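Local atomic coordinates of SMI1/KNR4 family protein (Pseudomonas syringae pv. tomato, PDB entry 2PAG), a protein that is of unknown molecular function but binds calcium and belongs to the SMI1/KNR4 (SUKH) family of small alpha/beta proteins. Residues A[43-48]-A[125-130]; A[37-42]-A[86-91]; A[17-22]-A[51-56]. All blocks are in the same frame, centred on the assembly; numbering follows the deposited sequence.

Interaction 1: A[43-48]-A[125-130]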
loop_
_atom_site.group_PDB
_atom_site.type_symbol
_atom_site.label_atom_id
_atom_site.label_comp_id
_atom_site.label_asym_id
_atom_site.label_seq_id
_atom_site.Cartn_x
_atom_site.Cartn_y
_atom_site.Cartn_z
ATOM N N LYS A 43 2.492 -0.749 -8.198
ATOM C CA LYS A 43 1.456 -1.466 -8.934
ATOM C C LYS A 43 1.736 -2.967 -8.877
ATOM O O LYS A 43 0.821 -3.778 -8.756
ATOM C CB LYS A 43 1.434 -0.983 -10.381
ATOM C CG LYS A 43 0.279 -1.501 -11.203
ATOM C CD LYS A 43 0.025 -0.595 -12.403
ATOM C CE LYS A 43 1.265 -0.450 -13.278
ATOM N NZ LYS A 43 1.025 0.455 -14.438
ATOM N N GLU A 44 3.012 -3.326 -8.972
ATOM C CA GLU A 44 3.429 -4.722 -8.915
ATOM C C GLU A 44 3.059 -5.307 -7.553
ATOM O O GLU A 44 2.573 -6.430 -7.457
ATOM C CB GLU A 44 4.937 -4.806 -9.146
ATOM C CG GLU A 44 5.503 -6.202 -9.167
ATOM C CD GLU A 44 6.964 -6.185 -9.528
ATOM O OE1 GLU A 44 7.741 -5.546 -8.790
ATOM O OE2 GLU A 44 7.330 -6.799 -10.555
ATOM N N PHE A 45 3.283 -4.527 -6.501
ATOM C CA PHE A 45 2.946 -4.941 -5.148
ATOM C C PHE A 45 1.434 -5.212 -5.075
ATOM O O PHE A 45 0.988 -6.263 -4.608
ATOM C CB PHE A 45 3.344 -3.816 -4.187
ATOM C CG PHE A 45 2.834 -3.983 -2.787
ATOM C CD1 PHE A 45 3.613 -4.615 -1.819
ATOM C CD2 PHE A 45 1.597 -3.462 -2.421
ATOM C CE1 PHE A 45 3.170 -4.719 -0.502
ATOM C CE2 PHE A 45 1.139 -3.560 -1.098
ATOM C CZ PHE A 45 1.931 -4.190 -0.140
ATOM N N LEU A 46 0.639 -4.265 -5.551
ATOM C CA LEU A 46 -0.807 -4.443 -5.519
ATOM C C LEU A 46 -1.275 -5.668 -6.311
ATOM O O LEU A 46 -2.200 -6.373 -5.898
ATOM C CB LEU A 46 -1.495 -3.188 -6.051
ATOM C CG LEU A 46 -1.314 -1.933 -5.192
ATOM C CD1 LEU A 46 -1.923 -0.737 -5.905
ATOM C CD2 LEU A 46 -1.970 -2.136 -3.828
ATOM N N LEU A 47 -0.626 -5.933 -7.439
ATOM C CA LEU A 47 -1.013 -7.062 -8.284
ATOM C C LEU A 47 -0.517 -8.419 -7.807
ATOM O O LEU A 47 -0.986 -9.451 -8.295
ATOM C CB LEU A 47 -0.521 -6.826 -9.716
ATOM C CG LEU A 47 -1.165 -5.670 -10.481
ATOM C CD1 LEU A 47 -0.316 -5.301 -11.690
ATOM C CD2 LEU A 47 -2.579 -6.063 -10.902
ATOM N N THR A 48 0.408 -8.429 -6.852
ATOM C CA THR A 48 0.977 -9.684 -6.374
ATOM C C THR A 48 0.772 -10.062 -4.912
ATOM O O THR A 48 0.753 -11.249 -4.583
ATOM C CB THR A 48 2.492 -9.719 -6.643
ATOM O OG1 THR A 48 3.142 -8.680 -5.897
ATOM C CG2 THR A 48 2.758 -9.498 -8.104
ATOM N N TRP A 125 9.078 -2.808 -2.114
ATOM C CA TRP A 125 9.508 -4.138 -1.709
ATOM C C TRP A 125 10.452 -4.071 -0.501
ATOM O O TRP A 125 10.455 -4.977 0.336
ATOM C CB TRP A 125 10.141 -4.869 -2.895
ATOM C CG TRP A 125 9.104 -5.252 -3.925
ATOM C CD1 TRP A 125 9.071 -4.882 -5.240
ATOM C CD2 TRP A 125 7.934 -6.058 -3.708
ATOM N NE1 TRP A 125 7.955 -5.403 -5.855
ATOM C CE2 TRP A 125 7.240 -6.129 -4.936
ATOM C CE3 TRP A 125 7.408 -6.725 -2.596
ATOM C CZ2 TRP A 125 6.044 -6.844 -5.081
ATOM C CZ3 TRP A 125 6.217 -7.436 -2.738
ATOM C CH2 TRP A 125 5.550 -7.488 -3.976
ATOM N N HIS A 126 11.244 -3.005 -0.398
ATOM C CA HIS A 126 12.122 -2.844 0.764
ATOM C C HIS A 126 11.219 -2.635 1.971
ATOM O O HIS A 126 11.464 -3.161 3.058
ATOM C CB HIS A 126 13.026 -1.618 0.622
ATOM C CG HIS A 126 14.182 -1.820 -0.300
ATOM N ND1 HIS A 126 14.056 -1.787 -1.672
ATOM C CD2 HIS A 126 15.490 -2.062 -0.046
ATOM C CE1 HIS A 126 15.237 -1.997 -2.224
ATOM N NE2 HIS A 126 16.125 -2.166 -1.259
ATOM N N TRP A 127 10.170 -1.847 1.768
ATOM C CA TRP A 127 9.218 -1.574 2.832
ATOM C C TRP A 127 8.495 -2.860 3.246
ATOM O O TRP A 127 8.304 -3.118 4.433
ATOM C CB TRP A 127 8.192 -0.541 2.367
ATOM C CG TRP A 127 7.156 -0.252 3.403
ATOM C CD1 TRP A 127 7.269 0.599 4.467
ATOM C CD2 TRP A 127 5.884 -0.897 3.538
ATOM N NE1 TRP A 127 6.147 0.516 5.262
ATOM C CE2 TRP A 127 5.281 -0.393 4.712
ATOM C CE3 TRP A 127 5.196 -1.856 2.782
ATOM C CZ2 TRP A 127 4.021 -0.819 5.148
ATOM C CZ3 TRP A 127 3.948 -2.279 3.217
ATOM C CH2 TRP A 127 3.373 -1.759 4.391
ATOM N N ALA A 128 8.093 -3.663 2.265
ATOM C CA ALA A 128 7.389 -4.905 2.558
ATOM C C ALA A 128 8.271 -5.867 3.348
ATOM O O ALA A 128 7.813 -6.519 4.290
ATOM C CB ALA A 128 6.936 -5.559 1.263
ATOM N N ARG A 129 9.540 -5.939 2.961
ATOM C CA ARG A 129 10.494 -6.833 3.601
ATOM C C ARG A 129 10.978 -6.341 4.953
ATOM O O ARG A 129 11.024 -7.106 5.918
ATOM C CB ARG A 129 11.709 -7.029 2.693
ATOM C CG ARG A 129 12.746 -7.997 3.242
ATOM C CD ARG A 129 14.018 -7.942 2.426
ATOM N NE ARG A 129 14.717 -6.676 2.612
ATOM C CZ ARG A 129 15.638 -6.206 1.778
ATOM N NH1 ARG A 129 15.970 -6.903 0.699
ATOM N NH2 ARG A 129 16.225 -5.043 2.021
ATOM N N ASP A 130 11.323 -5.061 5.024
ATOM C CA ASP A 130 11.869 -4.497 6.248
ATOM C C ASP A 130 10.885 -3.895 7.245
ATOM O O ASP A 130 11.243 -3.649 8.397
ATOM C CB ASP A 130 12.960 -3.485 5.883
ATOM C CG ASP A 130 14.024 -4.088 4.968
ATOM O OD1 ASP A 130 14.281 -5.310 5.076
ATOM O OD2 ASP A 130 14.612 -3.349 4.147
#

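Interaction 2: A[37-42]-A[86-91]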
loop_
_atom_site.group_PDB
_atom_site.type_symbol
_atom_site.label_atom_id
_atom_site.label_comp_id
_atom_site.label_asym_id
_atom_site.label_seq_id
_atom_site.Cartn_x
_atom_site.Cartn_y
_atom_site.Cartn_z
ATOM N N ASN A 37 -1.030 8.373 -11.438
ATOM C CA ASN A 37 -0.386 7.218 -12.035
ATOM C C ASN A 37 0.275 6.497 -10.871
ATOM O O ASN A 37 1.073 7.092 -10.148
ATOM C CB ASN A 37 0.664 7.669 -13.053
ATOM C CG ASN A 37 1.176 6.530 -13.908
ATOM O OD1 ASN A 37 1.867 5.632 -13.425
ATOM N ND2 ASN A 37 0.832 6.556 -15.191
ATOM N N ILE A 38 -0.078 5.231 -10.662
ATOM C CA ILE A 38 0.526 4.461 -9.576
ATOM C C ILE A 38 1.899 3.991 -10.045
ATOM O O ILE A 38 2.016 3.384 -11.107
ATOM C CB ILE A 38 -0.332 3.229 -9.208
ATOM C CG1 ILE A 38 -1.707 3.683 -8.716
ATOM C CG2 ILE A 38 0.376 2.400 -8.135
ATOM C CD1 ILE A 38 -2.693 2.558 -8.525
ATOM N N PRO A 39 2.960 4.282 -9.267
ATOM C CA PRO A 39 4.321 3.873 -9.640
ATOM C C PRO A 39 4.354 2.382 -9.975
ATOM O O PRO A 39 3.652 1.595 -9.342
ATOM C CB PRO A 39 5.132 4.215 -8.388
ATOM C CG PRO A 39 4.417 5.406 -7.845
ATOM C CD PRO A 39 2.963 4.984 -7.973
ATOM N N PHE A 40 5.167 2.004 -10.961
ATOM C CA PHE A 40 5.265 0.610 -11.394
ATOM C C PHE A 40 5.455 -0.424 -10.294
ATOM O O PHE A 40 4.686 -1.376 -10.210
ATOM C CB PHE A 40 6.394 0.409 -12.420
ATOM C CG PHE A 40 6.494 -1.016 -12.926
ATOM C CD1 PHE A 40 5.741 -1.437 -14.018
ATOM C CD2 PHE A 40 7.253 -1.963 -12.240
ATOM C CE1 PHE A 40 5.735 -2.774 -14.415
ATOM C CE2 PHE A 40 7.252 -3.307 -12.629
ATOM C CZ PHE A 40 6.489 -3.710 -13.718
ATOM N N VAL A 41 6.483 -0.266 -9.460
ATOM C CA VAL A 41 6.721 -1.255 -8.414
ATOM C C VAL A 41 5.563 -1.326 -7.424
ATOM O O VAL A 41 5.214 -2.404 -6.960
ATOM C CB VAL A 41 8.061 -1.008 -7.687
ATOM C CG1 VAL A 41 8.274 -2.052 -6.606
ATOM C CG2 VAL A 41 9.206 -1.094 -8.687
ATOM N N PHE A 42 4.960 -0.181 -7.112
ATOM C CA PHE A 42 3.804 -0.145 -6.219
ATOM C C PHE A 42 2.666 -0.939 -6.892
ATOM O O PHE A 42 1.972 -1.722 -6.243
ATOM C CB PHE A 42 3.401 1.321 -5.991
ATOM C CG PHE A 42 2.351 1.532 -4.928
ATOM C CD1 PHE A 42 1.770 0.468 -4.248
ATOM C CD2 PHE A 42 1.948 2.827 -4.615
ATOM C CE1 PHE A 42 0.794 0.697 -3.268
ATOM C CE2 PHE A 42 0.983 3.068 -3.648
ATOM C CZ PHE A 42 0.402 1.999 -2.969
ATOM N N GLU A 86 0.882 14.525 -4.045
ATOM C CA GLU A 86 1.833 13.824 -4.902
ATOM C C GLU A 86 2.281 12.471 -4.343
ATOM O O GLU A 86 2.897 11.671 -5.053
ATOM C CB GLU A 86 3.061 14.711 -5.126
ATOM C CG GLU A 86 3.826 15.020 -3.852
ATOM C CD GLU A 86 4.847 16.123 -4.031
ATOM O OE1 GLU A 86 5.687 16.018 -4.951
ATOM O OE2 GLU A 86 4.811 17.096 -3.245
ATOM N N LEU A 87 1.975 12.222 -3.075
ATOM C CA LEU A 87 2.342 10.970 -2.413
ATOM C C LEU A 87 1.122 10.067 -2.303
ATOM O O LEU A 87 0.052 10.512 -1.876
ATOM C CB LEU A 87 2.887 11.258 -1.008
ATOM C CG LEU A 87 4.110 12.172 -0.895
ATOM C CD1 LEU A 87 4.549 12.258 0.572
ATOM C CD2 LEU A 87 5.244 11.625 -1.767
ATOM N N ILE A 88 1.280 8.800 -2.681
ATOM C CA ILE A 88 0.178 7.842 -2.603
ATOM C C ILE A 88 0.392 6.891 -1.433
ATOM O O ILE A 88 1.372 6.147 -1.399
ATOM C CB ILE A 88 0.064 6.986 -3.879
ATOM C CG1 ILE A 88 -0.079 7.882 -5.107
ATOM C CG2 ILE A 88 -1.141 6.053 -3.764
ATOM C CD1 ILE A 88 -0.003 7.122 -6.421
ATOM N N PRO A 89 -0.534 6.885 -0.465
ATOM C CA PRO A 89 -0.368 5.986 0.681
ATOM C C PRO A 89 -0.302 4.515 0.315
ATOM O O PRO A 89 -1.033 4.049 -0.555
ATOM C CB PRO A 89 -1.594 6.283 1.538
ATOM C CG PRO A 89 -1.878 7.712 1.229
ATOM C CD PRO A 89 -1.683 7.785 -0.265
ATOM N N ILE A 90 0.595 3.785 0.972
ATOM C CA ILE A 90 0.680 2.354 0.755
ATOM C C ILE A 90 0.217 1.687 2.048
ATOM O O ILE A 90 -0.268 0.563 2.033
ATOM C CB ILE A 90 2.118 1.879 0.365
ATOM C CG1 ILE A 90 2.118 0.354 0.235
ATOM C CG2 ILE A 90 3.156 2.312 1.417
ATOM C CD1 ILE A 90 3.390 -0.223 -0.365
ATOM N N CYS A 91 0.341 2.385 3.174
ATOM C CA CYS A 91 -0.107 1.784 4.421
ATOM C C CYS A 91 -0.305 2.767 5.560
ATOM O O CYS A 91 0.595 3.523 5.908
ATOM C CB CYS A 91 0.872 0.692 4.860
ATOM S SG CYS A 91 0.339 -0.256 6.309
#

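Interaction 3: A[17-22]-A[51-56]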
loop_
_atom_site.group_PDB
_atom_site.type_symbol
_atom_site.label_atom_id
_atom_site.label_comp_id
_atom_site.label_asym_id
_atom_site.label_seq_id
_atom_site.Cartn_x
_atom_site.Cartn_y
_atom_site.Cartn_z
ATOM N N VAL A 17 -13.231 -13.842 5.620
ATOM C CA VAL A 17 -13.458 -13.561 4.212
ATOM C C VAL A 17 -12.121 -13.193 3.586
ATOM O O VAL A 17 -11.609 -12.097 3.799
ATOM C CB VAL A 17 -14.434 -12.381 4.018
ATOM C CG1 VAL A 17 -14.670 -12.144 2.538
ATOM C CG2 VAL A 17 -15.748 -12.668 4.724
ATOM N N PRO A 18 -11.526 -14.122 2.825
ATOM C CA PRO A 18 -10.239 -13.872 2.175
ATOM C C PRO A 18 -10.260 -12.628 1.293
ATOM O O PRO A 18 -11.271 -12.314 0.654
ATOM C CB PRO A 18 -10.016 -15.148 1.364
ATOM C CG PRO A 18 -10.673 -16.191 2.218
ATOM C CD PRO A 18 -11.965 -15.509 2.598
ATOM N N LEU A 19 -9.142 -11.913 1.267
ATOM C CA LEU A 19 -9.033 -10.721 0.440
ATOM C C LEU A 19 -8.810 -11.152 -1.008
ATOM O O LEU A 19 -8.249 -12.223 -1.267
ATOM C CB LEU A 19 -7.852 -9.870 0.896
ATOM C CG LEU A 19 -7.836 -9.385 2.340
ATOM C CD1 LEU A 19 -6.595 -8.526 2.552
ATOM C CD2 LEU A 19 -9.088 -8.580 2.634
ATOM N N GLU A 20 -9.243 -10.316 -1.946
ATOM C CA GLU A 20 -9.086 -10.616 -3.363
ATOM C C GLU A 20 -7.914 -9.862 -3.963
ATOM O O GLU A 20 -7.604 -8.746 -3.548
ATOM C CB GLU A 20 -10.358 -10.259 -4.127
ATOM C CG GLU A 20 -11.590 -11.014 -3.656
ATOM C CD GLU A 20 -12.814 -10.703 -4.490
ATOM O OE1 GLU A 20 -13.122 -9.504 -4.673
ATOM O OE2 GLU A 20 -13.474 -11.659 -4.959
ATOM N N LEU A 21 -7.262 -10.489 -4.935
ATOM C CA LEU A 21 -6.131 -9.877 -5.617
ATOM C C LEU A 21 -6.695 -9.219 -6.879
ATOM O O LEU A 21 -7.465 -9.833 -7.616
ATOM C CB LEU A 21 -5.106 -10.958 -5.982
ATOM C CG LEU A 21 -3.714 -10.507 -6.415
ATOM C CD1 LEU A 21 -3.040 -9.759 -5.266
ATOM C CD2 LEU A 21 -2.890 -11.722 -6.823
ATOM N N PRO A 22 -6.327 -7.954 -7.138
ATOM C CA PRO A 22 -6.824 -7.248 -8.322
ATOM C C PRO A 22 -6.104 -7.632 -9.606
ATOM O O PRO A 22 -5.026 -8.219 -9.573
ATOM C CB PRO A 22 -6.570 -5.788 -7.970
ATOM C CG PRO A 22 -5.242 -5.878 -7.258
ATOM C CD PRO A 22 -5.451 -7.080 -6.335
ATOM N N ASP A 51 -3.534 -9.209 -1.390
ATOM C CA ASP A 51 -4.563 -10.082 -0.824
ATOM C C ASP A 51 -4.007 -10.728 0.445
ATOM O O ASP A 51 -4.662 -11.561 1.080
ATOM C CB ASP A 51 -4.976 -11.163 -1.832
ATOM C CG ASP A 51 -3.834 -12.091 -2.203
ATOM O OD1 ASP A 51 -2.676 -11.633 -2.234
ATOM O OD2 ASP A 51 -4.101 -13.285 -2.487
ATOM N N VAL A 52 -2.800 -10.322 0.822
ATOM C CA VAL A 52 -2.137 -10.863 2.000
ATOM C C VAL A 52 -2.482 -10.170 3.320
ATOM O O VAL A 52 -2.606 -8.933 3.402
ATOM C CB VAL A 52 -0.591 -10.848 1.813
ATOM C CG1 VAL A 52 0.105 -11.260 3.100
ATOM C CG2 VAL A 52 -0.204 -11.792 0.680
ATOM N N VAL A 53 -2.658 -10.995 4.348
ATOM C CA VAL A 53 -2.954 -10.537 5.698
ATOM C C VAL A 53 -1.773 -10.992 6.550
ATOM O O VAL A 53 -1.461 -12.186 6.590
ATOM C CB VAL A 53 -4.253 -11.184 6.222
ATOM C CG1 VAL A 53 -4.540 -10.711 7.634
ATOM C CG2 VAL A 53 -5.412 -10.846 5.290
ATOM N N TYR A 54 -1.099 -10.046 7.204
ATOM C CA TYR A 54 0.051 -10.382 8.040
ATOM C C TYR A 54 0.462 -9.300 9.036
ATOM O O TYR A 54 0.411 -8.104 8.738
ATOM C CB TYR A 54 1.281 -10.692 7.184
ATOM C CG TYR A 54 2.494 -11.012 8.031
ATOM C CD1 TYR A 54 2.687 -12.294 8.541
ATOM C CD2 TYR A 54 3.399 -10.015 8.393
ATOM C CE1 TYR A 54 3.747 -12.575 9.395
ATOM C CE2 TYR A 54 4.462 -10.285 9.249
ATOM C CZ TYR A 54 4.628 -11.567 9.747
ATOM O OH TYR A 54 5.670 -11.844 10.602
ATOM N N GLY A 55 0.888 -9.746 10.213
ATOM C CA GLY A 55 1.369 -8.838 11.237
ATOM C C GLY A 55 0.410 -7.809 11.793
ATOM O O GLY A 55 -0.794 -8.054 11.900
ATOM N N SER A 56 0.961 -6.649 12.144
ATOM C CA SER A 56 0.187 -5.559 12.732
ATOM C C SER A 56 -0.089 -4.398 11.783
ATOM O O SER A 56 -0.505 -3.326 12.223
ATOM C CB SER A 56 0.908 -5.016 13.971
ATOM O OG SER A 56 2.169 -4.461 13.625
HETATM O O HOH W 1 -6.623 -13.062 2.270
#

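Interaction 1: A[43-48]-A[125-130]
Trp-125 reaches from the helix containing 125-130 to the helix containing 43-48 and meets Glu-44, Phe-45 and Thr-48. Its CB is followed by a CG that stands anti to the carbonyl carbon, and from there the indole runs out to the other helix. On the five-membered ring, CD1 passes the carboxylate of Glu-44, and Trp-125 NE1 donates a hydrogen bond to Glu-44 OE1 at 2.9 Å, with an N-H...O angle of 158°. OE1 lies near the indole plane but is approached on the anti side of the carboxylate and well out of the carboxylate plane. Farther out, Trp-125 CZ2 lies 3.6 Å from Phe-45 CA, so the indole rests against the helix backbone. Beyond it, Trp-125 CH2 comes 3.3 Å from Thr-48 OG1, which sits at the ring edge while hydrogen-bonded to Glu-44 O. Beside CH2, Trp-125 CZ3 lies 3.9 Å from Phe-45 CD1, over one indole face; the ring planes of Phe-45 and Trp-125 are oblique, at 57°. Phe-45 continues the apolar seam, its CE1 touching Ala-128 CB at 4.2 Å and its CZ approaching the edge of Trp-127. A small alanine suits a phenylalanine edge, while indole combines a broad apolar surface with one N-H donor. With axes 11.4 Å apart at 51°, these are two helices of an alpha/beta fold packed through large aromatic side chains.

Interaction 2: A[37-42]-A[86-91]
Phe-42 carries CG anti to its backbone N (chi1 -171°), and chi2 of -2° sets the turn of its ring; the phenyl group and the Ile-90 side chain slide past each other in opposite directions. Ile-88 has CG2 anti to its backbone N, beside the ring, while an extended chi2 (172°) carries CD1 toward 37-39. The far end of the ring does most of the touching. Phe-42 CE2 lies 3.7 Å from Ile-88 CG2, Phe-42 CZ is 3.8 Å from Ile-90 CB, and CE1 packs on Ile-90 CG1. Between the two isoleucines, Pro-89 O lies at the ring edge, 3.5 Å from Phe-42 CZ; this buried carbonyl has no hydrogen-bonding partner, so the weakly positive ring edge is a fitting neighbour. Ile-88 CD1 meets Pro-39 CD at 4.0 Å and also approaches Asn-37 O. Pro-39 is the N-cap residue, where a missing N-H costs no helix hydrogen bond, since the first N-H groups of a helix have no carbonyl a turn earlier. Beta-branched isoleucines suit a strand; Ile-88 turns CG2 to the ring and CD1 to Pro-39. Val-100 of strand 96-100 also touches Phe-42. At Ile-90 and Cys-91, which both face Tyr-98, the edge strand has a classic beta bulge. The contact as a whole is the first turn of a helix packed on an antiparallel sheet.

Interaction 3: A[17-22]-A[51-56]
Leu-19 and Asp-51 bring the two loops together most closely, with their CA atoms 4.7 Å apart, and the contact divides into a water bridge, an apolar touch and a carboxylate beside Leu-21. The polar link is a single water. It accepts from Leu-19 N at 2.9 Å and donates to Asp-51 O at 2.7 Å, joining the two backbones where neither strand nor helix pairs them directly.

The apolar contact belongs to Leu-19, whose CD1 reaches Val-53 CG2 at 3.8 Å, the two side chains crossing at about a right angle. Val-53 has CG2 anti to its carbonyl carbon, which turns that methyl to the leucine. A long leucine lets its methyl reach the branched valine near the surface. Nearer the chain, Leu-19 CB packs on the backbone of Asp-51, beside its CA and O.

Asp-51 makes the mixed contacts. Its CB lies 3.5 Å from Leu-19 O and also packs on the carbonyl carbon of Glu-20, so the short methylene lies against the backbone of 19-20. CG stands between the backbone N and the carbonyl carbon (chi1 63°), and from there Asp-51 OD1 passes 3.6 Å from Leu-21 CD1, the leucine and carboxylate crossing obliquely. The charge is met elsewhere: OD1 forms a salt bridge with Arg-9 of helix 2-11, which probably stabilises the ionised carboxylate. Aspartate suits the spot because a short chain holds the charge close to the backbone and within the arginine's grasp. Nearby, Val-53 N is hydrogen-bonded to Asn-12 OD1, and Glu-20 O to Thr-63 OG1, tying both loops into their surroundings. This is a surface loop-loop contact, bridged by water, between the connection from helix 2-11 to helix 24-34 and the chain that follows helix 40-49.

Helix 40-49 joins interactions 1 and 2, whose centres are 11 Å apart: its first turn meets the sheet and its later turns meet helix 124-132. They touch directly, with Trp-127 CE3 4.0 Å from Ile-90 CD1 and Trp-127 CZ2 3.5 Å from Cys-91 CB. Interaction 3 adjoins the other end of that helix, where Leu-46 O lies 3.4 Å from Pro-22 CD; its nearest atoms are about 7 Å from interaction 2. In sequence the segments of each pair alternate, so the three contacts interlock distant parts of the chain. The calcium site of Glu-101, Asp-103 and Thr-105 lies nearest interaction 2, with a calcium ion about 10 Å from the side chain of Pro-39.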